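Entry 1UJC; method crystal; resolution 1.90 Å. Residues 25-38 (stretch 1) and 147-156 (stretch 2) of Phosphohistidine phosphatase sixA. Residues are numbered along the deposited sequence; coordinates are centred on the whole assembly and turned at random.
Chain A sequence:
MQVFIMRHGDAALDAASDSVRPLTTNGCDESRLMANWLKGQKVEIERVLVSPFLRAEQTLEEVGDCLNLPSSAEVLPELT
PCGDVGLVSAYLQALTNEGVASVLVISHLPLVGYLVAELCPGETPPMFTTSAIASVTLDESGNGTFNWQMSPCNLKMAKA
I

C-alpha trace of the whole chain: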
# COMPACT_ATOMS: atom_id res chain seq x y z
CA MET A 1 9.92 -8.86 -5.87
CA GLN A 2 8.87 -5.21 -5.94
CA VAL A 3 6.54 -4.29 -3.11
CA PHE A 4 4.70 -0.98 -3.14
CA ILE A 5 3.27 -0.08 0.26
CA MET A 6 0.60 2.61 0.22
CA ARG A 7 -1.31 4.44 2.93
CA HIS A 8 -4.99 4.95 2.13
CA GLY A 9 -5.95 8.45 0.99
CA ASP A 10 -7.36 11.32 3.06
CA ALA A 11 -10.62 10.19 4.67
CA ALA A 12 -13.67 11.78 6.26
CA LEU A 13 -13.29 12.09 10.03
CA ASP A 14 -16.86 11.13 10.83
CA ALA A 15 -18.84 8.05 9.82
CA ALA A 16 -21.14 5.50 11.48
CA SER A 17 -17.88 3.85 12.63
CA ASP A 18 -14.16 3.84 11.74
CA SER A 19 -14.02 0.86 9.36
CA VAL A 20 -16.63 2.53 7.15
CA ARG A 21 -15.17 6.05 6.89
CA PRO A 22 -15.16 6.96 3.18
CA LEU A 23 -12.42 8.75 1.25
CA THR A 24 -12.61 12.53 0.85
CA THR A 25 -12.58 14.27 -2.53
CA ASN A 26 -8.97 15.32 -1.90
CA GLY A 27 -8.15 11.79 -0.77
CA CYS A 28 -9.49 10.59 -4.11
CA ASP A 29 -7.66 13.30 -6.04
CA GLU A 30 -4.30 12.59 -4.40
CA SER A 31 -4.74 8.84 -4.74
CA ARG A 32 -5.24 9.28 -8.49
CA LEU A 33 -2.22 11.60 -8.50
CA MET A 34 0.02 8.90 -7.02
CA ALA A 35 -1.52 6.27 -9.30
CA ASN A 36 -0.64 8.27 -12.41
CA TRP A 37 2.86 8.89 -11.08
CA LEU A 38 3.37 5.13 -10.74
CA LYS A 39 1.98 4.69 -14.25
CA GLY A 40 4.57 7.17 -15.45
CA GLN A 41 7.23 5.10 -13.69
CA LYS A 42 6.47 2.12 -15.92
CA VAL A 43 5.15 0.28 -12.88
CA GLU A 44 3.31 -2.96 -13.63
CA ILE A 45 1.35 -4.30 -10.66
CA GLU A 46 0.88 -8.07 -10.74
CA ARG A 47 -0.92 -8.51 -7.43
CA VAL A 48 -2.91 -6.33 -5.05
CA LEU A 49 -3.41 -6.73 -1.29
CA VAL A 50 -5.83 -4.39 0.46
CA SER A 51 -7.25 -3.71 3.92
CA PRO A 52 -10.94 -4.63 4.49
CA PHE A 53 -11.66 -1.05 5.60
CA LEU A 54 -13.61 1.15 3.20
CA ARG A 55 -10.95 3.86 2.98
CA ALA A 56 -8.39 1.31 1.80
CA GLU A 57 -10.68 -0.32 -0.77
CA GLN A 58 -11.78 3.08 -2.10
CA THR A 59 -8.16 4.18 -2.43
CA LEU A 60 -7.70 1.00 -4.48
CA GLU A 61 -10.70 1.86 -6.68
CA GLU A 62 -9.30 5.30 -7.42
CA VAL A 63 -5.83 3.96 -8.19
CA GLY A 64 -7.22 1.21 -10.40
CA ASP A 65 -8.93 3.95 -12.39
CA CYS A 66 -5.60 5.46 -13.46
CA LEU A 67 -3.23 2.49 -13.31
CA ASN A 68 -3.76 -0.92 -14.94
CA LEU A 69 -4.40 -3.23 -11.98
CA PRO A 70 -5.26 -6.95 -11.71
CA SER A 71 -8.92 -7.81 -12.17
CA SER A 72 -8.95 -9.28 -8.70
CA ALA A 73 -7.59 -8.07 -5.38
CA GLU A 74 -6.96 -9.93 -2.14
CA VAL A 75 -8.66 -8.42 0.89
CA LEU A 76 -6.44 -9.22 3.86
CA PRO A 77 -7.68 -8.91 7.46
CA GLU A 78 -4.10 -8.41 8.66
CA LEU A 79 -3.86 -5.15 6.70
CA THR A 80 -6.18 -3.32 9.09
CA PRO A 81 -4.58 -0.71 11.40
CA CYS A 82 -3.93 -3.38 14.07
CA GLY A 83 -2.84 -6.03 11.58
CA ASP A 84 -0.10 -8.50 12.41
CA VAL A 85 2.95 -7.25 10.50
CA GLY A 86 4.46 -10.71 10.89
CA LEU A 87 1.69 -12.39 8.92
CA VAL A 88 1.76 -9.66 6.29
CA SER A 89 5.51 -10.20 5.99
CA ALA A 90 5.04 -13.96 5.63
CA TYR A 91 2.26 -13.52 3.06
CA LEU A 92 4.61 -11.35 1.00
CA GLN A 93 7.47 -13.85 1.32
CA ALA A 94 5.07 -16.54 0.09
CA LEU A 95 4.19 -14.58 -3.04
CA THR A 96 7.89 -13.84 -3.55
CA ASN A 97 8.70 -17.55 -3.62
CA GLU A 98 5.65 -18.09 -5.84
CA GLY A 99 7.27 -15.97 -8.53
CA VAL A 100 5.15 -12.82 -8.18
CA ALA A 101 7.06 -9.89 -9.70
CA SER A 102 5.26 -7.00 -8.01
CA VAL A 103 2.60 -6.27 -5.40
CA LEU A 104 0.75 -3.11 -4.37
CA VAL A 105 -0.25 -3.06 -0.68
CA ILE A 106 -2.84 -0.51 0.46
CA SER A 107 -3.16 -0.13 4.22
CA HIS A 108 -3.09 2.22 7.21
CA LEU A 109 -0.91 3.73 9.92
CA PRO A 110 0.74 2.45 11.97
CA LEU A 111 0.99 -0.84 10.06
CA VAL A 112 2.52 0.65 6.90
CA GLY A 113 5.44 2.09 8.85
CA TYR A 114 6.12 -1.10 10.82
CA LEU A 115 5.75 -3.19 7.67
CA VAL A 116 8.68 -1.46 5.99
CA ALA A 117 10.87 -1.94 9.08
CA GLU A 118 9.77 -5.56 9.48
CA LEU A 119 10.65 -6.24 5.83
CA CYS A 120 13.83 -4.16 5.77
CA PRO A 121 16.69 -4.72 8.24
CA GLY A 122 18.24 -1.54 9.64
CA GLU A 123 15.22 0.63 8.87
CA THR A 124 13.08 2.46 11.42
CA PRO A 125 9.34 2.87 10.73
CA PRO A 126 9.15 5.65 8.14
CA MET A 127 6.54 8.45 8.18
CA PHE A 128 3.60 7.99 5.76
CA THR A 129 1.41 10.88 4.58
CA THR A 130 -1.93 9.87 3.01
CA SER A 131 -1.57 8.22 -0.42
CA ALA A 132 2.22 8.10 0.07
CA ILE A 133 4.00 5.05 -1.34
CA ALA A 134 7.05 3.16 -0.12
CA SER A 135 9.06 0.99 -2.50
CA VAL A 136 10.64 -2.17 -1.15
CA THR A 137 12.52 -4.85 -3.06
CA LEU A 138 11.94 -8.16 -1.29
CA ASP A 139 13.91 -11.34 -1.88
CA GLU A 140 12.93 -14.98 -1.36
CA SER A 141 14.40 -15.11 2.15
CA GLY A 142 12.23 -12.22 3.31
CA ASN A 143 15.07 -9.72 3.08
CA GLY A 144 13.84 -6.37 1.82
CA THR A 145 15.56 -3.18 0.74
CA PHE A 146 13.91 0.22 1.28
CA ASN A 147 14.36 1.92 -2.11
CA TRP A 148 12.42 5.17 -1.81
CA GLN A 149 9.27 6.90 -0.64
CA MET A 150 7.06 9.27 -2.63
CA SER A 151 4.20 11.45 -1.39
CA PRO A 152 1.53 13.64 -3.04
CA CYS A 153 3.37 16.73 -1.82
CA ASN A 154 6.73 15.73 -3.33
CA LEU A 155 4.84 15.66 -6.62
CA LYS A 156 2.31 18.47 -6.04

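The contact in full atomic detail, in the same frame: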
# COMPACT_ATOMS: atom_id res chain seq x y z
N THR A 25 -12.83 13.89 -1.15
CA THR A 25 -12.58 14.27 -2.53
C THR A 25 -11.08 14.43 -2.75
O THR A 25 -10.54 13.93 -3.74
CB THR A 25 -13.29 15.60 -2.84
OG1 THR A 25 -14.70 15.40 -2.78
CG2 THR A 25 -12.90 16.11 -4.22
N ASN A 26 -10.41 15.11 -1.82
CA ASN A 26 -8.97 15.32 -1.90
C ASN A 26 -8.27 13.97 -1.82
O ASN A 26 -7.32 13.71 -2.56
CB ASN A 26 -8.51 16.23 -0.75
CG ASN A 26 -6.99 16.30 -0.63
OD1 ASN A 26 -6.30 16.86 -1.50
ND2 ASN A 26 -6.46 15.74 0.45
N GLY A 27 -8.74 13.11 -0.92
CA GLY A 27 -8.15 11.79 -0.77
C GLY A 27 -8.22 11.03 -2.08
O GLY A 27 -7.31 10.28 -2.42
N CYS A 28 -9.31 11.23 -2.82
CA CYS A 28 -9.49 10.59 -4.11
C CYS A 28 -8.52 11.24 -5.10
O CYS A 28 -7.78 10.55 -5.80
CB CYS A 28 -10.92 10.77 -4.62
SG CYS A 28 -12.17 9.75 -3.79
N ASP A 29 -8.53 12.56 -5.13
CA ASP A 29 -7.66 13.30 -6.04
C ASP A 29 -6.19 12.91 -5.88
O ASP A 29 -5.52 12.59 -6.86
CB ASP A 29 -7.80 14.81 -5.81
CG ASP A 29 -9.21 15.32 -6.05
OD1 ASP A 29 -9.86 14.88 -7.02
OD2 ASP A 29 -9.67 16.17 -5.26
N GLU A 30 -5.70 12.93 -4.65
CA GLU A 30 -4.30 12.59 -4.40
C GLU A 30 -4.00 11.13 -4.69
O GLU A 30 -2.89 10.80 -5.10
CB GLU A 30 -3.92 12.90 -2.96
CG GLU A 30 -4.10 14.35 -2.58
CD GLU A 30 -3.42 14.68 -1.28
OE1 GLU A 30 -3.57 13.88 -0.32
OE2 GLU A 30 -2.75 15.73 -1.21
N SER A 31 -4.97 10.25 -4.46
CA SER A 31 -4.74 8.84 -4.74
C SER A 31 -4.58 8.63 -6.24
O SER A 31 -3.77 7.80 -6.66
CB SER A 31 -5.89 8.00 -4.18
OG SER A 31 -5.74 7.82 -2.78
N ARG A 32 -5.34 9.38 -7.03
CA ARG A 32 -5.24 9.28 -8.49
C ARG A 32 -3.91 9.88 -8.93
O ARG A 32 -3.28 9.41 -9.89
CB ARG A 32 -6.39 10.03 -9.17
CG ARG A 32 -7.69 9.23 -9.31
CD ARG A 32 -8.59 9.82 -10.41
NE ARG A 32 -9.60 8.86 -10.86
CZ ARG A 32 -10.83 8.76 -10.35
NH1 ARG A 32 -11.21 9.57 -9.37
NH2 ARG A 32 -11.67 7.85 -10.80
N LEU A 33 -3.48 10.92 -8.21
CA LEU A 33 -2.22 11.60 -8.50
C LEU A 33 -1.06 10.61 -8.37
O LEU A 33 -0.20 10.52 -9.26
CB LEU A 33 -2.04 12.76 -7.53
CG LEU A 33 -0.94 13.79 -7.80
CD1 LEU A 33 -1.14 14.40 -9.19
CD2 LEU A 33 -0.99 14.88 -6.74
N MET A 34 -1.03 9.88 -7.27
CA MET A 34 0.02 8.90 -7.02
C MET A 34 -0.07 7.73 -8.01
O MET A 34 0.95 7.19 -8.44
CB MET A 34 -0.08 8.36 -5.59
CG MET A 34 0.24 9.38 -4.51
SD MET A 34 1.95 9.95 -4.56
CE MET A 34 2.81 8.45 -4.20
N ALA A 35 -1.30 7.36 -8.36
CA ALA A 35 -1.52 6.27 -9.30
C ALA A 35 -0.91 6.62 -10.66
O ALA A 35 -0.20 5.81 -11.26
CB ALA A 35 -3.01 6.01 -9.46
N ASN A 36 -1.18 7.83 -11.13
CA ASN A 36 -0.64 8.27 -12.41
C ASN A 36 0.88 8.37 -12.36
O ASN A 36 1.56 8.06 -13.34
CB ASN A 36 -1.25 9.61 -12.82
CG ASN A 36 -2.70 9.49 -13.25
OD1 ASN A 36 -3.06 8.59 -14.02
ND2 ASN A 36 -3.55 10.40 -12.78
N TRP A 37 1.41 8.78 -11.22
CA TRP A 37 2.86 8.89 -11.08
C TRP A 37 3.47 7.50 -11.27
O TRP A 37 4.45 7.34 -12.00
CB TRP A 37 3.23 9.44 -9.70
CG TRP A 37 4.71 9.54 -9.52
CD1 TRP A 37 5.54 10.47 -10.07
CD2 TRP A 37 5.54 8.63 -8.79
NE1 TRP A 37 6.85 10.19 -9.74
CE2 TRP A 37 6.87 9.07 -8.95
CE3 TRP A 37 5.28 7.49 -8.01
CZ2 TRP A 37 7.95 8.40 -8.37
CZ3 TRP A 37 6.35 6.83 -7.43
CH2 TRP A 37 7.67 7.28 -7.61
N LEU A 38 2.89 6.50 -10.62
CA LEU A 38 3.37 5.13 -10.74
C LEU A 38 3.28 4.67 -12.18
O LEU A 38 4.18 4.00 -12.68
CB LEU A 38 2.55 4.19 -9.86
CG LEU A 38 2.85 4.19 -8.36
CD1 LEU A 38 1.93 3.20 -7.67
CD2 LEU A 38 4.31 3.82 -8.11
N ASN A 147 13.90 1.13 -0.97
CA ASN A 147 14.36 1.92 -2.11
C ASN A 147 14.08 3.41 -1.98
O ASN A 147 15.00 4.22 -1.93
CB ASN A 147 13.71 1.38 -3.38
CG ASN A 147 13.93 -0.11 -3.55
OD1 ASN A 147 13.04 -0.84 -3.99
ND2 ASN A 147 15.13 -0.57 -3.20
N TRP A 148 12.80 3.77 -1.93
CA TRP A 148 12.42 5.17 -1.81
C TRP A 148 11.00 5.33 -1.29
O TRP A 148 10.29 4.35 -1.05
CB TRP A 148 12.55 5.88 -3.16
CG TRP A 148 12.02 5.09 -4.33
CD1 TRP A 148 12.74 4.34 -5.21
CD2 TRP A 148 10.64 4.95 -4.73
NE1 TRP A 148 11.91 3.75 -6.14
CE2 TRP A 148 10.62 4.11 -5.86
CE3 TRP A 148 9.44 5.46 -4.24
CZ2 TRP A 148 9.43 3.76 -6.51
CZ3 TRP A 148 8.25 5.12 -4.88
CH2 TRP A 148 8.26 4.28 -6.00
N GLN A 149 10.60 6.58 -1.12
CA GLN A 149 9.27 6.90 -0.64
C GLN A 149 8.81 8.15 -1.38
O GLN A 149 9.57 9.11 -1.50
CB GLN A 149 9.33 7.18 0.86
CG GLN A 149 8.00 7.19 1.56
CD GLN A 149 8.07 7.99 2.83
OE1 GLN A 149 9.06 7.92 3.58
NE2 GLN A 149 7.03 8.76 3.10
N MET A 150 7.59 8.13 -1.88
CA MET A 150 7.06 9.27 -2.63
C MET A 150 5.72 9.68 -2.04
O MET A 150 4.92 8.83 -1.67
CB MET A 150 6.89 8.88 -4.10
CG MET A 150 6.32 9.96 -5.00
SD MET A 150 7.40 11.40 -5.14
CE MET A 150 8.81 10.68 -6.00
N SER A 151 5.48 10.98 -1.94
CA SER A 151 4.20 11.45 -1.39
C SER A 151 3.56 12.49 -2.30
O SER A 151 4.25 13.15 -3.09
CB SER A 151 4.40 12.00 0.02
OG SER A 151 5.34 13.06 0.04
N PRO A 152 2.23 12.67 -2.21
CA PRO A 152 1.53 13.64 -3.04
C PRO A 152 2.16 15.03 -3.03
O PRO A 152 2.09 15.76 -4.02
CB PRO A 152 0.12 13.64 -2.45
CG PRO A 152 -0.04 12.25 -1.98
CD PRO A 152 1.29 11.98 -1.31
N CYS A 153 2.76 15.41 -1.91
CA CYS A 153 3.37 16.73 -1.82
C CYS A 153 4.69 16.81 -2.59
O CYS A 153 5.01 17.85 -3.16
CB CYS A 153 3.60 17.14 -0.36
SG CYS A 153 5.06 16.43 0.44
N ASN A 154 5.46 15.72 -2.61
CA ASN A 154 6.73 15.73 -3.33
C ASN A 154 6.49 15.66 -4.83
O ASN A 154 7.42 15.56 -5.62
CB ASN A 154 7.61 14.54 -2.92
CG ASN A 154 9.00 14.61 -3.55
OD1 ASN A 154 9.66 13.59 -3.74
ND2 ASN A 154 9.46 15.82 -3.86
N LEU A 155 5.22 15.69 -5.21
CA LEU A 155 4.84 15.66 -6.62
C LEU A 155 4.12 16.99 -6.86
O LEU A 155 4.47 17.74 -7.77
CB LEU A 155 3.89 14.50 -6.92
CG LEU A 155 4.36 13.06 -6.67
CD1 LEU A 155 3.26 12.09 -7.09
CD2 LEU A 155 5.63 12.79 -7.46
N LYS A 156 3.14 17.26 -6.00
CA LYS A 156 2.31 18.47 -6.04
C LYS A 156 3.04 19.80 -6.19
O LYS A 156 2.81 20.49 -7.21
CB LYS A 156 1.45 18.56 -4.77
CG LYS A 156 0.08 17.91 -4.86
CD LYS A 156 -0.74 18.30 -3.63
CE LYS A 156 -2.18 17.81 -3.72
NZ LYS A 156 -2.97 18.26 -2.54

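A helix that packs against a strand and the segment after it can do so with one face, and residues 25-38 of SixA illustrate the principle: Glu-30, Leu-33, Met-34 and Trp-37 are spaced i, i+3, i+4, i+7, with a charged residue toward the start and apolar ones further along. Glu-30, Leu-33 and Trp-37 point their CA-to-CB bonds toward residues 147-156; Met-34 starts sideways and has to reach. Together the two stretches bury 564 Å².

Trp-37 has the largest area covered, 95 Å². Its chi1 of 179° (t) carries the indole out toward the second stretch, where one face receives Met-150 from the strand and Leu-155 from beyond it: Met-150 CG lies 3.8 Å from the centroid of the six-membered ring, almost on its normal, and Leu-155 CD2 lies 3.8 Å from the centroid of the five-membered ring. Met-150, with chi1 t and then chi2 and chi3 both p, folds back so that its CE comes within 3.4 Å of Trp-37 CZ2. The indole's edge meets Trp-148 in an offset edge-to-face pair, planes at 88°, with CH2 of Trp-37 3.5 Å from CH2 of Trp-148.

Met-34 shows what an unbranched, flexible side chain can do. All three chi angles are m, a curled path that brings its SD 3.6 Å from Pro-152 N and 3.6 Å from Leu-155 CD1, while its CE approaches Met-150 O at 3.3 Å. Pro-152, itself buried, offers a compact apolar ring, its CG 3.8 Å from Met-34 CG.

Toward the helix start the character changes. Lys-156, after a chi1 of -91°, between wells, has chi2 to chi4 all t and extends past Leu-33 (chi1 t, chi2 p), whose CD2 lies 3.7 Å from Lys-156 CG, and delivers NZ to OE2 of Glu-30 (chi1 m, chi2 t) at 2.9 Å, a hydrogen-bonded salt bridge. The aliphatic stem thus packs on leucine while the charge finds its partner. Within the second stretch, Lys-156 N donates to Pro-152 O at 2.7 Å.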